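Local coordinates for uncharacterized protein (Nitrosospira multiformis, PDB 3LMF), which is of unknown function but probably binds and stores copper(I) on the thiols lining the core of its four-helix bundle, as copper storage (Csp) relatives do, at residues H20-C25 against I55-L60; C25-M30 against M94-Q99; G38-A43 against Q90-E95; R47-C52 against D82-S87; K72-C77 against E106-M111. All coordinates share one frame; numbering follows the deposited sequence.

Contact 1 of 5, residues H20-C25 against I55-L60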
# COMPACT_ATOMS: atom_id res chain seq x y z
N HIS A 20 14.62 1.73 3.81
CA HIS A 20 15.71 1.45 2.87
C HIS A 20 15.54 0.08 2.21
O HIS A 20 15.68 -0.05 1.00
CB HIS A 20 17.06 1.52 3.59
CG HIS A 20 18.24 1.29 2.69
ND1 HIS A 20 18.64 2.20 1.74
CD2 HIS A 20 19.09 0.25 2.59
CE1 HIS A 20 19.68 1.73 1.09
NE2 HIS A 20 19.98 0.54 1.58
N CYS A 21 15.24 -0.93 3.02
CA CYS A 21 15.07 -2.29 2.51
C CYS A 21 13.85 -2.39 1.60
O CYS A 21 13.85 -3.14 0.62
CB CYS A 21 14.94 -3.28 3.67
SG CYS A 21 14.80 -5.02 3.18
N TYR A 22 12.79 -1.67 1.94
CA TYR A 22 11.60 -1.71 1.10
C TYR A 22 11.93 -1.11 -0.27
O TYR A 22 11.63 -1.71 -1.30
CB TYR A 22 10.45 -0.97 1.81
CG TYR A 22 9.65 -0.01 0.97
CD1 TYR A 22 8.94 -0.44 -0.15
CD2 TYR A 22 9.56 1.32 1.33
CE1 TYR A 22 8.15 0.44 -0.88
CE2 TYR A 22 8.78 2.21 0.62
CZ TYR A 22 8.08 1.77 -0.49
OH TYR A 22 7.28 2.65 -1.17
N ARG A 23 12.58 0.04 -0.29
CA ARG A 23 12.94 0.67 -1.55
C ARG A 23 13.86 -0.22 -2.40
O ARG A 23 13.64 -0.38 -3.60
CB ARG A 23 13.61 2.02 -1.30
CG ARG A 23 12.61 3.07 -0.83
CD ARG A 23 13.28 4.35 -0.43
NE ARG A 23 14.18 4.84 -1.47
CZ ARG A 23 14.70 6.06 -1.49
NH1 ARG A 23 15.52 6.42 -2.47
NH2 ARG A 23 14.40 6.93 -0.53
N THR A 24 14.86 -0.81 -1.75
CA THR A 24 15.81 -1.69 -2.42
C THR A 24 15.15 -2.94 -2.98
O THR A 24 15.39 -3.31 -4.13
CB THR A 24 16.94 -2.10 -1.44
OG1 THR A 24 17.61 -0.92 -0.96
CG2 THR A 24 17.96 -3.01 -2.12
N CYS A 25 14.32 -3.61 -2.20
CA CYS A 25 13.69 -4.81 -2.72
C CYS A 25 12.78 -4.53 -3.92
O CYS A 25 12.84 -5.25 -4.92
CB CYS A 25 12.94 -5.55 -1.60
SG CYS A 25 14.10 -6.28 -0.38
N ILE A 55 5.95 -6.28 3.25
CA ILE A 55 6.03 -6.34 4.70
C ILE A 55 6.87 -5.19 5.27
O ILE A 55 6.50 -4.60 6.28
CB ILE A 55 6.58 -7.71 5.20
CG1 ILE A 55 6.32 -7.87 6.70
CG2 ILE A 55 8.07 -7.80 4.97
CD1 ILE A 55 4.85 -7.75 7.12
N CYS A 56 7.99 -4.84 4.62
CA CYS A 56 8.81 -3.74 5.13
C CYS A 56 8.03 -2.43 5.10
O CYS A 56 8.11 -1.61 6.02
CB CYS A 56 10.10 -3.59 4.33
SG CYS A 56 11.30 -4.91 4.63
N GLN A 57 7.26 -2.23 4.03
CA GLN A 57 6.45 -1.03 3.88
C GLN A 57 5.37 -0.98 4.95
O GLN A 57 5.01 0.09 5.44
CB GLN A 57 5.82 -1.00 2.49
CG GLN A 57 5.22 0.33 2.09
CD GLN A 57 4.92 0.40 0.59
OE1 GLN A 57 4.39 1.40 0.11
NE2 GLN A 57 5.26 -0.66 -0.14
N THR A 58 4.85 -2.14 5.32
CA THR A 58 3.82 -2.23 6.35
C THR A 58 4.42 -1.89 7.71
O THR A 58 3.87 -1.10 8.47
CB THR A 58 3.19 -3.65 6.36
OG1 THR A 58 2.55 -3.89 5.10
CG2 THR A 58 2.15 -3.78 7.47
N SER A 59 5.58 -2.47 8.00
CA SER A 59 6.27 -2.20 9.26
C SER A 59 6.57 -0.71 9.36
O SER A 59 6.35 -0.08 10.39
CB SER A 59 7.57 -3.00 9.32
OG SER A 59 7.29 -4.40 9.35
N LEU A 60 7.08 -0.15 8.27
CA LEU A 60 7.39 1.27 8.22
C LEU A 60 6.14 2.08 8.55
O LEU A 60 6.18 2.99 9.36
CB LEU A 60 7.89 1.66 6.82
CG LEU A 60 8.10 3.15 6.55
CD1 LEU A 60 9.12 3.72 7.53
CD2 LEU A 60 8.56 3.35 5.11
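Tyr22 on helix 8-36 lies against Cys56 and Gln57 of helix 43-64, and has the largest share of the buried surface. Gln57 lays its chain over one face of the phenol: CG stands 4.1 Å from the ring centroid of Tyr22, a CH-pi contact. The amide beyond it stacks on the same ring, the two planes 28° apart. Gln57 CG is anti to the backbone N (chi1 -167°) and the rest of the chain is extended, which carries the amide over the CE1-CZ side of the ring. Apolar methylenes with a polar tip suit this place, where the interior gives way to a subunit boundary: Tyr22 OH is hydrogen-bonded to Asn61 of the second subunit. Closer to the backbones, Tyr22 CB meets Cys56 CB at 3.7 Å. Cys56 SG touches Cys21 SG at 3.8 Å, two thiols in packing contact and not a disulfide. An alanine at Tyr22 would probably leave Gln57 without the flat surface it rests on and Asn61 of the second subunit without its hydroxyl partner. The antiparallel axes come within 8.5 Å. On the inward side helix 95-112 reaches Cys21 through Thr100 and Cys101, while helix 70-90 covers Cys56 with Cys77 and Cys81.

Contact 2 of 5, residues C25-M30 against M94-Q99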
# COMPACT_ATOMS: atom_id res chain seq x y z
N CYS A 25 14.32 -3.61 -2.20
CA CYS A 25 13.69 -4.81 -2.72
C CYS A 25 12.78 -4.53 -3.92
O CYS A 25 12.84 -5.25 -4.92
CB CYS A 25 12.94 -5.55 -1.60
SG CYS A 25 14.10 -6.28 -0.38
N LEU A 26 11.95 -3.50 -3.83
CA LEU A 26 11.05 -3.15 -4.92
C LEU A 26 11.83 -2.77 -6.18
O LEU A 26 11.56 -3.26 -7.28
CB LEU A 26 10.14 -1.97 -4.53
CG LEU A 26 8.68 -1.97 -5.00
CD1 LEU A 26 8.15 -0.53 -5.01
CD2 LEU A 26 8.56 -2.57 -6.39
N ARG A 27 12.82 -1.89 -6.01
CA ARG A 27 13.63 -1.42 -7.12
C ARG A 27 14.35 -2.54 -7.86
O ARG A 27 14.24 -2.68 -9.08
CB ARG A 27 14.65 -0.39 -6.64
CG ARG A 27 15.64 0.06 -7.71
CD ARG A 27 16.48 1.25 -7.23
NE ARG A 27 17.28 0.94 -6.05
CZ ARG A 27 18.38 0.18 -6.06
NH1 ARG A 27 18.81 -0.36 -7.20
NH2 ARG A 27 19.05 -0.04 -4.94
N MSE A 28 15.08 -3.35 -7.11
CA MSE A 28 15.84 -4.44 -7.72
C MSE A 28 14.97 -5.49 -8.38
O MSE A 28 15.30 -5.99 -9.47
CB MSE A 28 16.76 -5.06 -6.68
CG MSE A 28 17.63 -4.00 -6.04
SE MSE A 28 19.37 -4.64 -5.59
CE MSE A 28 20.21 -4.36 -7.32
N ALA A 29 13.85 -5.83 -7.74
CA ALA A 29 12.95 -6.83 -8.30
C ALA A 29 12.34 -6.34 -9.62
O ALA A 29 12.33 -7.07 -10.61
CB ALA A 29 11.85 -7.13 -7.31
N MSE A 30 11.84 -5.11 -9.62
CA MSE A 30 11.19 -4.53 -10.79
C MSE A 30 12.16 -4.03 -11.87
O MSE A 30 11.74 -3.68 -12.97
CB MSE A 30 10.27 -3.39 -10.35
CG MSE A 30 9.07 -3.85 -9.51
SE MSE A 30 7.84 -5.02 -10.47
CE MSE A 30 8.55 -6.75 -9.92
N MSE A 94 23.26 -8.89 -6.70
CA MSE A 94 22.27 -8.74 -5.64
C MSE A 94 22.90 -8.47 -4.28
O MSE A 94 22.23 -8.58 -3.25
CB MSE A 94 21.43 -10.01 -5.57
CG MSE A 94 20.78 -10.39 -6.89
SE MSE A 94 19.28 -9.45 -7.21
CE MSE A 94 18.13 -10.48 -6.34
N GLU A 95 24.18 -8.11 -4.26
CA GLU A 95 24.87 -7.85 -3.00
C GLU A 95 24.18 -6.79 -2.16
O GLU A 95 24.08 -6.92 -0.94
CB GLU A 95 26.32 -7.41 -3.26
CG GLU A 95 27.21 -8.46 -3.92
CD GLU A 95 26.84 -8.72 -5.37
OE1 GLU A 95 26.79 -7.74 -6.15
OE2 GLU A 95 26.61 -9.90 -5.72
N GLU A 96 23.72 -5.72 -2.80
CA GLU A 96 23.06 -4.65 -2.07
C GLU A 96 21.79 -5.12 -1.36
O GLU A 96 21.46 -4.63 -0.28
CB GLU A 96 22.72 -3.51 -3.04
CG GLU A 96 22.18 -2.26 -2.35
CD GLU A 96 21.89 -1.14 -3.33
OE1 GLU A 96 21.44 -0.07 -2.87
OE2 GLU A 96 22.12 -1.34 -4.55
N CYS A 97 21.09 -6.07 -1.96
CA CYS A 97 19.85 -6.58 -1.38
C CYS A 97 20.12 -7.47 -0.16
O CYS A 97 19.40 -7.40 0.83
CB CYS A 97 19.06 -7.35 -2.43
SG CYS A 97 17.33 -7.61 -2.00
N VAL A 98 21.14 -8.31 -0.25
CA VAL A 98 21.50 -9.19 0.86
C VAL A 98 21.79 -8.33 2.09
O VAL A 98 21.27 -8.57 3.17
CB VAL A 98 22.77 -10.03 0.55
CG1 VAL A 98 23.12 -10.89 1.75
CG2 VAL A 98 22.53 -10.91 -0.68
N GLN A 99 22.62 -7.30 1.90
CA GLN A 99 23.02 -6.39 2.96
C GLN A 99 21.85 -5.70 3.66
O GLN A 99 21.74 -5.72 4.89
CB GLN A 99 23.95 -5.31 2.38
CG GLN A 99 24.31 -4.20 3.35
CD GLN A 99 25.65 -4.41 4.02
OE1 GLN A 99 25.87 -5.39 4.73
NE2 GLN A 99 26.58 -3.47 3.80
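Glu96 and Cys97, in the first turn of helix 95-112, meet Arg27, Met28 and Cys25 of helix 8-36. The Glu96 side chain starts in the apolar part of the contact and ends in the polar part. Its CB packs on the selenium of Met28, modelled as selenomethionine, at 4.4 Å. CG is anti to the backbone N (chi1 -173°), and the fully extended chain beyond it carries the carboxylate away from the core toward Arg27. There CD lies at the edge of the Arg27 guanidinium, in its plane, with the two flat groups turned 39° against each other. OE1 forms a salt bridge with Arg27 NH2 at 3.2 Å. OE2 accepts a weak hydrogen bond from the same nitrogen, 3.4 Å from OE2 to Arg27 NH2. One terminal nitrogen thus serves both carboxylate oxygens, and the ion pair keeps to the partly exposed side, where two long chains can bring their charges out of the interior.

Deeper in, the chemistry changes. Met28 SE also rests on Cys97 CB at 4.2 Å, the bent chain filling the gap between axes 10.4 Å apart. Cys97 SG meets Cys25 SG at 3.9 Å, a compact thiol pair on the inner side of the contact. The first and last helices run antiparallel with cysteines facing inward, consistent with the four-helix bundle of the Csp family.

Contact 3 of 5, residues G38-A43 against Q90-E95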
# COMPACT_ATOMS: atom_id res chain seq x y z
N GLY A 38 16.13 -15.40 -16.29
CA GLY A 38 16.72 -16.60 -15.73
C GLY A 38 16.28 -16.92 -14.32
O GLY A 38 15.09 -17.00 -14.03
N LYS A 39 17.26 -17.09 -13.43
CA LYS A 39 16.98 -17.41 -12.03
C LYS A 39 16.45 -16.19 -11.27
O LYS A 39 15.78 -16.33 -10.25
CB LYS A 39 18.25 -17.93 -11.36
CG LYS A 39 18.84 -19.17 -12.02
CD LYS A 39 20.18 -19.55 -11.40
CE LYS A 39 20.05 -19.91 -9.92
NZ LYS A 39 21.36 -20.24 -9.30
N HIS A 40 16.76 -15.00 -11.77
CA HIS A 40 16.32 -13.75 -11.15
C HIS A 40 14.81 -13.58 -11.21
O HIS A 40 14.23 -12.82 -10.43
CB HIS A 40 16.96 -12.55 -11.86
CG HIS A 40 18.35 -12.25 -11.40
ND1 HIS A 40 18.63 -11.52 -10.27
CD2 HIS A 40 19.55 -12.56 -11.94
CE1 HIS A 40 19.93 -11.39 -10.13
NE2 HIS A 40 20.52 -12.02 -11.13
N VAL A 41 14.16 -14.29 -12.12
CA VAL A 41 12.72 -14.18 -12.27
C VAL A 41 12.00 -15.47 -11.88
O VAL A 41 10.85 -15.68 -12.25
CB VAL A 41 12.35 -13.78 -13.71
CG1 VAL A 41 10.89 -13.37 -13.80
CG2 VAL A 41 13.24 -12.63 -14.17
N GLU A 42 12.69 -16.32 -11.13
CA GLU A 42 12.11 -17.58 -10.69
C GLU A 42 10.95 -17.27 -9.73
O GLU A 42 11.08 -16.42 -8.86
CB GLU A 42 13.17 -18.43 -9.99
CG GLU A 42 12.74 -19.86 -9.70
CD GLU A 42 11.87 -19.98 -8.46
OE1 GLU A 42 10.95 -20.83 -8.44
OE2 GLU A 42 12.12 -19.23 -7.48
N ALA A 43 9.84 -17.97 -9.92
CA ALA A 43 8.64 -17.77 -9.11
C ALA A 43 8.86 -17.48 -7.62
O ALA A 43 8.49 -16.41 -7.13
CB ALA A 43 7.70 -18.96 -9.26
N GLN A 90 21.95 -16.37 -3.73
CA GLN A 90 22.10 -17.23 -4.91
C GLN A 90 22.43 -16.46 -6.19
O GLN A 90 23.23 -16.92 -7.01
CB GLN A 90 20.81 -18.02 -5.14
CG GLN A 90 20.95 -19.54 -5.11
CD GLN A 90 20.87 -20.11 -3.71
OE1 GLN A 90 19.81 -19.94 -3.07
NE2 GLN A 90 21.86 -20.73 -3.26
N LEU A 91 21.83 -15.28 -6.36
CA LEU A 91 22.05 -14.47 -7.56
C LEU A 91 23.19 -13.46 -7.46
O LEU A 91 23.64 -13.13 -6.37
CB LEU A 91 20.77 -13.73 -7.94
CG LEU A 91 19.49 -14.55 -8.07
CD1 LEU A 91 19.78 -15.86 -8.79
CD2 LEU A 91 18.91 -14.81 -6.70
N ASP A 92 23.63 -12.97 -8.62
CA ASP A 92 24.72 -12.01 -8.64
C ASP A 92 24.23 -10.59 -8.89
O ASP A 92 23.18 -10.38 -9.51
CB ASP A 92 25.74 -12.42 -9.70
CG ASP A 92 25.12 -12.54 -11.07
OD1 ASP A 92 24.76 -11.50 -11.66
OD2 ASP A 92 24.99 -13.69 -11.56
N GLY A 93 25.00 -9.62 -8.42
CA GLY A 93 24.63 -8.22 -8.57
C GLY A 93 23.60 -7.89 -7.50
O GLY A 93 23.14 -6.75 -7.39
N MSE A 94 23.26 -8.89 -6.70
CA MSE A 94 22.27 -8.74 -5.64
C MSE A 94 22.90 -8.47 -4.28
O MSE A 94 22.23 -8.58 -3.25
CB MSE A 94 21.43 -10.01 -5.57
CG MSE A 94 20.78 -10.39 -6.89
SE MSE A 94 19.28 -9.45 -7.21
CE MSE A 94 18.13 -10.48 -6.34
N GLU A 95 24.18 -8.11 -4.26
CA GLU A 95 24.87 -7.85 -3.00
C GLU A 95 24.18 -6.79 -2.16
O GLU A 95 24.08 -6.92 -0.94
CB GLU A 95 26.32 -7.41 -3.26
CG GLU A 95 27.21 -8.46 -3.92
CD GLU A 95 26.84 -8.72 -5.37
OE1 GLU A 95 26.79 -7.74 -6.15
OE2 GLU A 95 26.61 -9.90 -5.72
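The imidazole of His40 is held between Leu91, which covers one face, and Asp92 and Met94, which meet its edge. Leu91 CG stands 3.9 Å from the centroid of the His40 ring and 16° off its normal, a CH-pi contact displaced toward the rim. Packing is tight at the rim, with Leu91 CB 3.3 Å from His40 CE1. In the ring plane the backbone oxygen of Asp92 lies 3.5 Å from His40 CE1. Also at the edge is the selenium of Met94, a selenomethionine, 4.5 Å from the centroid of the His40 ring in a Met-aromatic contact. Buried ND1, close to Met94 SE and Leu91 CG, has no polar partner anywhere in the model.

Leucine suits its place because Leu91 CB and CG cover the ring while the CD1 branch turns to Lys39 CB, 3.6 Å away. In the loop itself Gly93 N donates to Glu95 OE2 at 3.2 Å, tying down the turn before helix 95-112. The contact joins two interhelical loops at one end of the bundle. There His40 also meets the ring of His32 and packs on Cys33, a histidine, methionine and cysteine cluster that recalls the metal-entry end proposed for Csp proteins.

Contact 4 of 5, residues R47-C52 against D82-S87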
# COMPACT_ATOMS: atom_id res chain seq x y z
N ARG A 47 8.47 -13.59 -5.91
CA ARG A 47 7.40 -13.44 -4.92
C ARG A 47 7.98 -12.95 -3.61
O ARG A 47 7.47 -12.01 -2.99
CB ARG A 47 6.69 -14.75 -4.60
CG ARG A 47 5.75 -15.30 -5.61
CD ARG A 47 4.82 -16.31 -4.95
NE ARG A 47 4.07 -17.08 -5.93
CZ ARG A 47 4.51 -18.20 -6.49
NH1 ARG A 47 5.69 -18.70 -6.15
NH2 ARG A 47 3.77 -18.81 -7.41
N LEU A 48 9.04 -13.62 -3.18
CA LEU A 48 9.69 -13.27 -1.92
C LEU A 48 10.14 -11.81 -1.96
O LEU A 48 9.94 -11.06 -1.01
CB LEU A 48 10.88 -14.19 -1.67
CG LEU A 48 11.45 -14.16 -0.24
CD1 LEU A 48 10.32 -14.34 0.77
CD2 LEU A 48 12.48 -15.28 -0.10
N MSE A 49 10.74 -11.42 -3.08
CA MSE A 49 11.22 -10.07 -3.25
C MSE A 49 10.09 -9.06 -3.02
O MSE A 49 10.25 -8.10 -2.27
CB MSE A 49 11.79 -9.89 -4.65
CG MSE A 49 12.87 -8.86 -4.71
SE MSE A 49 14.49 -9.52 -3.88
CE MSE A 49 15.71 -8.48 -4.95
N MSE A 50 8.95 -9.29 -3.67
CA MSE A 50 7.80 -8.41 -3.54
C MSE A 50 7.18 -8.49 -2.15
O MSE A 50 6.73 -7.48 -1.60
CB MSE A 50 6.75 -8.74 -4.61
CG MSE A 50 7.20 -8.47 -6.04
SE MSE A 50 7.82 -6.64 -6.29
CE MSE A 50 6.15 -5.72 -5.93
N ASN A 51 7.16 -9.70 -1.58
CA ASN A 51 6.61 -9.90 -0.24
C ASN A 51 7.44 -9.09 0.74
O ASN A 51 6.91 -8.39 1.60
CB ASN A 51 6.68 -11.37 0.16
CG ASN A 51 5.64 -12.22 -0.54
OD1 ASN A 51 5.65 -13.45 -0.45
ND2 ASN A 51 4.72 -11.57 -1.24
N CYS A 52 8.76 -9.19 0.61
CA CYS A 52 9.67 -8.48 1.48
C CYS A 52 9.43 -6.97 1.39
O CYS A 52 9.36 -6.29 2.41
CB CYS A 52 11.12 -8.81 1.14
SG CYS A 52 12.33 -8.10 2.27
N ASP A 82 14.99 -12.18 6.37
CA ASP A 82 16.03 -13.20 6.43
C ASP A 82 15.89 -14.16 5.27
O ASP A 82 16.88 -14.56 4.65
CB ASP A 82 15.97 -14.02 7.74
CG ASP A 82 16.62 -13.30 8.91
OD1 ASP A 82 17.74 -12.77 8.76
OD2 ASP A 82 16.01 -13.30 10.00
N ALA A 83 14.66 -14.57 4.98
CA ALA A 83 14.45 -15.48 3.87
C ALA A 83 14.81 -14.80 2.55
O ALA A 83 15.44 -15.41 1.69
CB ALA A 83 12.99 -15.97 3.85
N CYS A 84 14.43 -13.54 2.38
CA CYS A 84 14.74 -12.83 1.14
C CYS A 84 16.25 -12.68 0.97
O CYS A 84 16.77 -12.78 -0.14
CB CYS A 84 14.06 -11.46 1.11
SG CYS A 84 14.28 -10.53 -0.45
N ALA A 85 16.96 -12.43 2.07
CA ALA A 85 18.41 -12.27 2.01
C ALA A 85 19.08 -13.55 1.52
O ALA A 85 20.03 -13.51 0.74
CB ALA A 85 18.96 -11.90 3.39
N LYS A 86 18.58 -14.69 1.98
CA LYS A 86 19.15 -15.97 1.57
C LYS A 86 18.85 -16.25 0.11
O LYS A 86 19.68 -16.82 -0.61
CB LYS A 86 18.61 -17.09 2.46
CG LYS A 86 19.10 -16.99 3.90
CD LYS A 86 18.60 -18.15 4.75
CE LYS A 86 19.06 -18.00 6.20
NZ LYS A 86 18.51 -19.10 7.06
N SER A 87 17.67 -15.84 -0.34
CA SER A 87 17.29 -16.05 -1.73
C SER A 87 18.21 -15.22 -2.64
O SER A 87 18.63 -15.70 -3.68
CB SER A 87 15.83 -15.63 -1.94
OG SER A 87 15.42 -15.88 -3.27
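Leu48 and Cys84 lead an apolar packing contact between the antiparallel helices 43-64 and 70-90, the second and third helices in chain order of the four-helix bundle, with no hydrogen bond between the two segments. Leu48 CG is anti to the backbone N (chi1 -166°), and branch CD2 reaches the backbone of helix 70-90. It lies 3.5 Å from Ala83 O and 3.6 Å from Cys84 CA, with Ser87 CB one turn on at 3.8 Å from Leu48 CD2. Small side chains at Ala83, Cys84 and Ser87 let the branched leucine approach so closely. An alanine at Leu48 would probably open a gap over Ala83, Cys84 and Ser87, since the branches filling it are gone.

Beside the leucine, Cys84 takes up the inner side of the contact. Cys84 SG meets the selenium of Met49, a selenomethionine, at 3.6 Å and Cys52 CB at 3.9 Å; Cys52 and Cys84 face each other as thiols in packing contact. The hydroxyl of Ser87 is occupied elsewhere, bonded to His45 ND1 of helix 43-64. The axes pass 9.4 Å apart at 142°. Inward, Met49 reaches Met28 and Ala29 of helix 8-36 and Cys97 of helix 95-112, while outward Phe69 of the third subunit packs on Leu48 and Ala83.

Contact 5 of 5, residues K72-C77 against E106-M111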
# COMPACT_ATOMS: atom_id res chain seq x y z
N LYS A 72 4.97 -6.71 16.91
CA LYS A 72 4.44 -7.92 16.30
C LYS A 72 4.70 -7.93 14.78
O LYS A 72 5.22 -8.90 14.23
CB LYS A 72 2.93 -8.01 16.58
CG LYS A 72 2.31 -9.38 16.34
CD LYS A 72 2.70 -10.38 17.43
CE LYS A 72 2.29 -11.81 17.05
NZ LYS A 72 0.81 -11.97 16.80
N VAL A 73 4.35 -6.83 14.12
CA VAL A 73 4.55 -6.71 12.68
C VAL A 73 6.03 -6.83 12.33
O VAL A 73 6.39 -7.49 11.34
CB VAL A 73 4.03 -5.37 12.16
CG1 VAL A 73 4.46 -5.15 10.72
CG2 VAL A 73 2.51 -5.34 12.27
N CYS A 74 6.87 -6.20 13.12
CA CYS A 74 8.31 -6.24 12.87
C CYS A 74 8.87 -7.66 13.00
O CYS A 74 9.76 -8.04 12.25
CB CYS A 74 9.05 -5.30 13.83
SG CYS A 74 8.92 -3.56 13.41
N GLY A 75 8.34 -8.43 13.94
CA GLY A 75 8.80 -9.80 14.12
C GLY A 75 8.59 -10.61 12.86
O GLY A 75 9.43 -11.43 12.47
N VAL A 76 7.45 -10.40 12.21
CA VAL A 76 7.14 -11.10 10.98
C VAL A 76 8.02 -10.56 9.86
O VAL A 76 8.50 -11.32 9.02
CB VAL A 76 5.66 -10.92 10.62
CG1 VAL A 76 5.38 -11.49 9.24
CG2 VAL A 76 4.79 -11.61 11.66
N CYS A 77 8.23 -9.25 9.87
CA CYS A 77 9.06 -8.63 8.86
C CYS A 77 10.49 -9.17 8.90
O CYS A 77 11.10 -9.40 7.86
CB CYS A 77 9.06 -7.10 9.04
SG CYS A 77 9.88 -6.16 7.72
N GLU A 106 17.60 -7.41 11.52
CA GLU A 106 18.20 -7.20 12.83
C GLU A 106 17.44 -6.12 13.60
O GLU A 106 17.12 -6.30 14.77
CB GLU A 106 19.68 -6.82 12.68
CG GLU A 106 20.34 -6.39 13.99
CD GLU A 106 21.81 -6.03 13.84
OE1 GLU A 106 22.38 -5.47 14.80
OE2 GLU A 106 22.41 -6.32 12.77
N HIS A 107 17.17 -4.99 12.95
CA HIS A 107 16.44 -3.92 13.64
C HIS A 107 15.02 -4.37 13.96
O HIS A 107 14.50 -4.06 15.03
CB HIS A 107 16.37 -2.65 12.79
CG HIS A 107 17.66 -1.91 12.71
ND1 HIS A 107 18.54 -2.06 11.65
CD2 HIS A 107 18.26 -1.05 13.57
CE1 HIS A 107 19.61 -1.32 11.86
NE2 HIS A 107 19.47 -0.70 13.02
N CYS A 108 14.40 -5.09 13.05
CA CYS A 108 13.05 -5.56 13.28
C CYS A 108 13.01 -6.53 14.46
O CYS A 108 12.07 -6.50 15.25
CB CYS A 108 12.48 -6.20 12.01
SG CYS A 108 11.96 -4.97 10.77
N ARG A 109 14.04 -7.37 14.58
CA ARG A 109 14.09 -8.30 15.70
C ARG A 109 14.18 -7.52 17.01
O ARG A 109 13.57 -7.90 18.01
CB ARG A 109 15.28 -9.27 15.57
CG ARG A 109 14.91 -10.60 14.93
CD ARG A 109 16.03 -11.62 15.02
NE ARG A 109 17.22 -11.20 14.27
CZ ARG A 109 17.35 -11.29 12.96
NH1 ARG A 109 18.46 -10.88 12.37
NH2 ARG A 109 16.37 -11.81 12.22
N LYS A 110 14.91 -6.41 16.99
CA LYS A 110 15.03 -5.57 18.18
C LYS A 110 13.67 -4.97 18.54
O LYS A 110 13.32 -4.88 19.71
CB LYS A 110 16.05 -4.45 17.96
CG LYS A 110 17.44 -4.95 17.65
CD LYS A 110 18.41 -3.80 17.46
CE LYS A 110 19.76 -4.31 16.98
NZ LYS A 110 20.28 -5.37 17.90
N MSE A 111 12.91 -4.56 17.53
CA MSE A 111 11.59 -3.99 17.79
C MSE A 111 10.65 -5.06 18.33
O MSE A 111 9.89 -4.82 19.26
CB MSE A 111 11.00 -3.37 16.52
CG MSE A 111 11.63 -2.04 16.11
SE MSE A 111 11.37 -0.72 17.32
CE MSE A 111 9.60 -0.74 17.43
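Cys77, whose thiol touches Cys108 across the helix pair, sits in a helix whose bond from Cys77 N to Val73 O, 2.9 Å, is the shortest polar bond within either segment. No hydrogen bond crosses from one segment to the other, and the contact is made by close backbone packing. Cys108 CB lies 3.3 Å from Cys74 O, and the approach is returned by Cys74 CB, 3.5 Å from Cys108 O. A small side chain suits such a point: the two CA atoms of Cys74 and Cys108 are 4.8 Å apart, and the axes of the segments come within 7.5 Å.

Helices 70-90 and 95-112 are consecutive antiparallel members of the four-helix bundle. Along the first, Cys74, Cys77, Cys81 and Cys84 recur at alternating steps of three and four residues, which keeps their thiols on one inward side, consistent with the cysteine-lined core of Csp proteins.

Cys108 SG stands beside its backbone N (chi1 -77°) and meets Cys77 SG at 3.9 Å. Cys74 SG packs instead on Met111 CB at 3.7 Å, one turn further along helix 95-112, before the bent selenomethionine chain leads away to Met63 and Cys14. The charged residues of both segments look elsewhere: Arg109 forms a salt bridge with Asp82, and Lys72 pairs with Glu79 of the third subunit.

Contacts 1, 2, 4 and 5 each join a different pair of helices, and together they close the ring of the bundle: 8-36 with 43-64, 43-64 with 70-90, 70-90 with 95-112, and 95-112 back to 8-36. All four are buried and meet through cysteines. Contact 1 touches contact 4 where Cys25 SG lies 3.7 Å from Cys52 SG, and contact 5 where Cys56 SG lies 3.6 Å from Cys77 SG. Polar bonding is peripheral: an ion pair in contact 2, and the Asp82-Arg109 salt bridge between contacts 4 and 5. Contact 3, only partly buried at one end of the bundle, replaces helix packing with loops and a histidine ring and shares Met94 with contact 2.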